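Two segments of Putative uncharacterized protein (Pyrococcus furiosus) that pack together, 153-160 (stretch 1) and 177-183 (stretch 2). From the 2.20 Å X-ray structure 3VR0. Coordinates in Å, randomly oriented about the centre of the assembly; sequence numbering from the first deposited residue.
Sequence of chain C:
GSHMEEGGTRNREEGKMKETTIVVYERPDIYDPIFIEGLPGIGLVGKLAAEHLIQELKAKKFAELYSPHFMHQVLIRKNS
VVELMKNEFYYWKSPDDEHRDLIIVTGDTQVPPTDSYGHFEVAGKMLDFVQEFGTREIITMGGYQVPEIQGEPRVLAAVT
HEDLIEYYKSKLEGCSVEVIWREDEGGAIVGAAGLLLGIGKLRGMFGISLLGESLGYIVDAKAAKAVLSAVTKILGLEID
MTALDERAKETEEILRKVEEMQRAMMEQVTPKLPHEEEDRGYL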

ATOM      1  N   PRO C 153      35.068  -6.273 -14.546  1.00 55.18           N
ATOM      2  CA  PRO C 153      33.862  -5.487 -14.308  1.00 52.85           C
ATOM      3  C   PRO C 153      34.090  -4.013 -14.656  1.00 50.63           C
ATOM      4  O   PRO C 153      35.108  -3.427 -14.289  1.00 50.20           O
ATOM      5  CB  PRO C 153      33.578  -5.709 -12.818  1.00 52.97           C
ATOM      6  CG  PRO C 153      34.865  -6.228 -12.235  1.00 53.96           C
ATOM      7  CD  PRO C 153      35.448  -7.045 -13.354  1.00 55.64           C
ATOM      8  N   ARG C 154      33.173  -3.463 -15.441  1.00 47.95           N
ATOM      9  CA  ARG C 154      33.170  -2.063 -15.763  1.00 46.34           C
ATOM     10  C   ARG C 154      32.359  -1.291 -14.682  1.00 44.18           C
ATOM     11  O   ARG C 154      31.588  -1.905 -13.932  1.00 42.91           O
ATOM     12  CB  ARG C 154      32.590  -1.867 -17.173  1.00 47.13           C
ATOM     13  CG  ARG C 154      33.269  -2.770 -18.248  1.00 50.74           C
ATOM     14  CD  ARG C 154      33.110  -2.328 -19.683  1.00 55.04           C
ATOM     15  NE  ARG C 154      31.745  -1.980 -20.098  1.00 62.74           N
ATOM     16  CZ  ARG C 154      30.876  -2.815 -20.679  1.00 66.80           C
ATOM     17  NH1 ARG C 154      29.669  -2.375 -21.035  1.00 67.01           N
ATOM     18  NH2 ARG C 154      31.192  -4.091 -20.899  1.00 68.65           N
ATOM     19  N   VAL C 155      32.550   0.029 -14.612  1.00 41.55           N
ATOM     20  CA  VAL C 155      31.848   0.897 -13.661  1.00 39.40           C
ATOM     21  C   VAL C 155      31.124   1.990 -14.397  1.00 37.79           C
ATOM     22  O   VAL C 155      31.750   2.729 -15.136  1.00 38.32           O
ATOM     23  CB  VAL C 155      32.830   1.545 -12.627  1.00 39.19           C
ATOM     24  CG1 VAL C 155      32.210   2.810 -11.974  1.00 38.83           C
ATOM     25  CG2 VAL C 155      33.201   0.528 -11.593  1.00 38.61           C
ATOM     26  N   LEU C 156      29.804   2.113 -14.196  1.00 36.09           N
ATOM     27  CA  LEU C 156      29.037   3.086 -14.939  1.00 33.81           C
ATOM     28  C   LEU C 156      28.771   4.303 -14.068  1.00 32.79           C
ATOM     29  O   LEU C 156      28.352   4.156 -12.905  1.00 32.44           O
ATOM     30  CB  LEU C 156      27.711   2.468 -15.365  1.00 35.44           C
ATOM     31  CG  LEU C 156      27.654   1.087 -16.019  1.00 37.20           C
ATOM     32  CD1 LEU C 156      26.180   0.766 -16.298  1.00 39.65           C
ATOM     33  CD2 LEU C 156      28.416   1.109 -17.322  1.00 40.54           C
ATOM     34  N   ALA C 157      28.950   5.486 -14.650  1.00 31.16           N
ATOM     35  CA  ALA C 157      28.945   6.747 -13.930  1.00 30.95           C
ATOM     36  C   ALA C 157      27.868   7.636 -14.485  1.00 29.99           C
ATOM     37  O   ALA C 157      27.667   7.669 -15.694  1.00 29.54           O
ATOM     38  CB  ALA C 157      30.326   7.470 -14.068  1.00 30.70           C
ATOM     39  N   ALA C 158      27.173   8.342 -13.591  1.00 29.09           N
ATOM     40  CA  ALA C 158      26.289   9.419 -13.958  1.00 28.29           C
ATOM     41  C   ALA C 158      26.324  10.418 -12.815  1.00 28.47           C
ATOM     42  O   ALA C 158      26.588  10.042 -11.669  1.00 29.43           O
ATOM     43  CB  ALA C 158      24.848   8.885 -14.230  1.00 27.36           C
ATOM     44  N   VAL C 159      26.049  11.673 -13.121  1.00 27.63           N
ATOM     45  CA  VAL C 159      26.193  12.772 -12.181  1.00 28.87           C
ATOM     46  C   VAL C 159      24.895  13.565 -12.167  1.00 29.36           C
ATOM     47  O   VAL C 159      24.076  13.404 -13.055  1.00 28.59           O
ATOM     48  CB  VAL C 159      27.314  13.760 -12.686  1.00 29.04           C
ATOM     49  CG1 VAL C 159      28.704  13.185 -12.473  1.00 26.14           C
ATOM     50  CG2 VAL C 159      27.134  13.995 -14.162  1.00 31.81           C
ATOM     51  N   THR C 160      24.734  14.439 -11.180  1.00 29.75           N
ATOM     52  CA  THR C 160      23.540  15.239 -11.035  1.00 30.13           C
ATOM     53  C   THR C 160      23.568  16.501 -11.875  1.00 32.17           C
ATOM     54  O   THR C 160      22.518  17.103 -12.117  1.00 31.01           O
ATOM     55  CB  THR C 160      23.400  15.723  -9.593  1.00 30.11           C
ATOM     56  OG1 THR C 160      24.552  16.497  -9.264  1.00 29.03           O
ATOM     57  CG2 THR C 160      23.240  14.537  -8.609  1.00 27.28           C
ATOM     58  N   VAL C 177      40.446   0.853 -13.072  1.00 52.11           N
ATOM     59  CA  VAL C 177      39.125   0.410 -13.540  1.00 49.87           C
ATOM     60  C   VAL C 177      38.592   1.297 -14.648  1.00 48.48           C
ATOM     61  O   VAL C 177      38.737   2.524 -14.618  1.00 47.68           O
ATOM     62  CB  VAL C 177      38.078   0.289 -12.398  1.00 49.92           C
ATOM     63  CG1 VAL C 177      38.586  -0.630 -11.313  1.00 49.65           C
ATOM     64  CG2 VAL C 177      37.693   1.652 -11.842  1.00 49.68           C
ATOM     65  N   GLU C 178      37.997   0.653 -15.642  1.00 47.07           N
ATOM     66  CA  GLU C 178      37.341   1.370 -16.725  1.00 46.32           C
ATOM     67  C   GLU C 178      36.013   1.991 -16.206  1.00 45.72           C
ATOM     68  O   GLU C 178      35.190   1.300 -15.593  1.00 44.26           O
ATOM     69  CB  GLU C 178      37.089   0.423 -17.902  1.00 46.38           C
ATOM     70  CG  GLU C 178      36.486   1.127 -19.114  1.00 47.79           C
ATOM     71  CD  GLU C 178      36.175   0.192 -20.259  1.00 50.36           C
ATOM     72  OE1 GLU C 178      36.164  -1.051 -20.047  1.00 52.86           O
ATOM     73  OE2 GLU C 178      35.929   0.705 -21.372  1.00 52.06           O
ATOM     74  N   VAL C 179      35.832   3.288 -16.460  1.00 45.26           N
ATOM     75  CA  VAL C 179      34.657   4.012 -16.023  1.00 45.16           C
ATOM     76  C   VAL C 179      33.925   4.521 -17.246  1.00 45.40           C
ATOM     77  O   VAL C 179      34.421   5.429 -17.932  1.00 46.03           O
ATOM     78  CB  VAL C 179      35.009   5.233 -15.089  1.00 45.42           C
ATOM     79  CG1 VAL C 179      33.770   6.103 -14.831  1.00 43.51           C
ATOM     80  CG2 VAL C 179      35.625   4.762 -13.765  1.00 44.42           C
ATOM     81  N   ILE C 180      32.749   3.947 -17.506  1.00 44.65           N
ATOM     82  CA  ILE C 180      31.914   4.352 -18.631  1.00 43.83           C
ATOM     83  C   ILE C 180      30.944   5.429 -18.207  1.00 43.72           C
ATOM     84  O   ILE C 180      30.189   5.224 -17.271  1.00 42.94           O
ATOM     85  CB  ILE C 180      31.093   3.159 -19.180  1.00 44.10           C
ATOM     86  CG1 ILE C 180      32.024   2.006 -19.570  1.00 44.26           C
ATOM     87  CG2 ILE C 180      30.187   3.604 -20.354  1.00 43.84           C
ATOM     88  CD1 ILE C 180      33.268   2.458 -20.322  1.00 44.53           C
ATOM     89  N   TRP C 181      30.973   6.558 -18.911  1.00 43.44           N
ATOM     90  CA  TRP C 181      30.021   7.635 -18.744  1.00 44.78           C
ATOM     91  C   TRP C 181      28.685   7.341 -19.465  1.00 45.36           C
ATOM     92  O   TRP C 181      28.611   7.459 -20.696  1.00 45.35           O
ATOM     93  CB  TRP C 181      30.675   8.964 -19.177  1.00 44.99           C
ATOM     94  CG  TRP C 181      31.724   9.322 -18.163  1.00 47.81           C
ATOM     95  CD1 TRP C 181      33.039   8.912 -18.145  1.00 48.82           C
ATOM     96  CD2 TRP C 181      31.520  10.059 -16.948  1.00 47.60           C
ATOM     97  NE1 TRP C 181      33.659   9.386 -17.019  1.00 49.77           N
ATOM     98  CE2 TRP C 181      32.751  10.087 -16.265  1.00 48.76           C
ATOM     99  CE3 TRP C 181      30.413  10.712 -16.380  1.00 47.75           C
ATOM    100  CZ2 TRP C 181      32.912  10.748 -15.039  1.00 48.49           C
ATOM    101  CZ3 TRP C 181      30.579  11.375 -15.166  1.00 46.85           C
ATOM    102  CH2 TRP C 181      31.816  11.385 -14.511  1.00 47.37           C
ATOM    103  N   ARG C 182      27.649   6.978 -18.686  1.00 45.03           N
ATOM    104  CA  ARG C 182      26.411   6.313 -19.188  1.00 44.96           C
ATOM    105  C   ARG C 182      25.714   7.075 -20.256  1.00 44.85           C
ATOM    106  O   ARG C 182      25.503   8.272 -20.127  1.00 45.21           O
ATOM    107  CB  ARG C 182      25.393   6.118 -18.068  1.00 44.76           C
ATOM    108  CG  ARG C 182      25.850   5.200 -16.993  1.00 43.85           C
ATOM    109  CD  ARG C 182      24.835   5.167 -15.915  1.00 41.21           C
ATOM    110  NE  ARG C 182      23.657   4.432 -16.335  1.00 37.12           N
ATOM    111  CZ  ARG C 182      22.953   3.649 -15.539  1.00 35.94           C
ATOM    112  NH1 ARG C 182      23.299   3.508 -14.257  1.00 31.58           N
ATOM    113  NH2 ARG C 182      21.878   3.028 -16.017  1.00 37.38           N
ATOM    114  N   GLU C 183      25.327   6.397 -21.321  1.00 45.71           N
ATOM    115  CA  GLU C 183      24.556   7.107 -22.354  1.00 46.62           C
ATOM    116  C   GLU C 183      23.151   6.528 -22.535  1.00 45.64           C
ATOM    117  O   GLU C 183      22.436   6.923 -23.449  1.00 45.68           O
ATOM    118  CB  GLU C 183      25.287   7.095 -23.705  1.00 48.05           C
ATOM    119  CG  GLU C 183      26.780   7.472 -23.694  1.00 51.95           C
ATOM    120  CD  GLU C 183      27.431   7.323 -25.089  1.00 57.57           C
ATOM    121  OE1 GLU C 183      26.902   6.557 -25.932  1.00 58.64           O
ATOM    122  OE2 GLU C 183      28.471   7.979 -25.343  1.00 60.24           O
TER
HETATM  123  O   HOH W   1      25.692   4.936 -12.666  1.00 28.25           O

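Strands within the two stretches pair in parallel, and the contact between the stretches buries 618 Å² in total. Val155 pairs with Val179, Leu156 with Ile180, and Ala157 with Trp181, with CA atoms 4.8 to 5.0 Å apart. Val155, Leu156 and Ala157 are buried, as suits apolar side chains.

Val177 leads into the contact. Its CB points toward stretch 1, but the side chain makes no close contact.

Glu178 supplies the first backbone link. Val155 N donates a hydrogen bond to Glu178 O at 3.1 Å. The Glu178 side chain is extended, with chi1 and chi2 both t, and its end approaches Arg154. Glu178 OE1 lies 3.3 Å from Arg154 CD and 4.5 Å from Arg154 NE. The charges attract, but the spacing is too long for a salt bridge. Both residues are exposed, a suitable place for charged groups.

Val179 shares a face of the sheet with Val155, Ala157 and Trp181. Its CG1 lies 3.8 Å from Ala157 CB, and its CG2 lies 4.3 Å from Val155 CG1. The valine side chains of Val155 and Val179 have no polar groups to satisfy, so they suit this apolar packing. Val179 CA also makes a CA-H...O contact with Val155 O at 3.3 Å.

Ile180 uses both of its backbone polar atoms. Ile180 N donates to Val155 O at 2.8 Å, and Ile180 O accepts from Ala157 N at 2.9 Å. Ile180 O also receives a CA-H...O contact from Leu156 CA at 3.4 Å. The side chain turns to the other face, with Leu156, where Ile180 CB sits 3.8 Å from Leu156 CD2.

Trp181 returns to the face of Val179. With chi1 at m and chi2 at 87°, its ring lies against Ala157. Ala157 CB sits 3.9 Å from the centroid of the Trp181 six-membered ring, almost on the ring normal, in a CH-pi contact. Val159 CG1 meets the ring edge, 3.7 Å from Trp181 CZ3.

Arg182 closes the ladder. Arg182 N donates to Ala157 O at 3.1 Å, with a nearly straight angle of 174°. The buried side chain points its CB toward stretch 1. Its aliphatic part packs on apolar groups: Arg182 CG is 3.7 Å from Leu156 CB, and Arg182 CD is 4.1 Å from Ala158 CB. Leu156 CD1 lies over one face of the guanidinium. Arg182 NE and NH2 are hydrogen-bonded elsewhere in the structure, so the buried guanidinium has polar partners. A water bridges the stretches, donating to Leu156 O at 2.8 Å and accepting from Arg182 NH1 at 3.2 Å.

Glu183 points its CB away from stretch 1 and does not touch it.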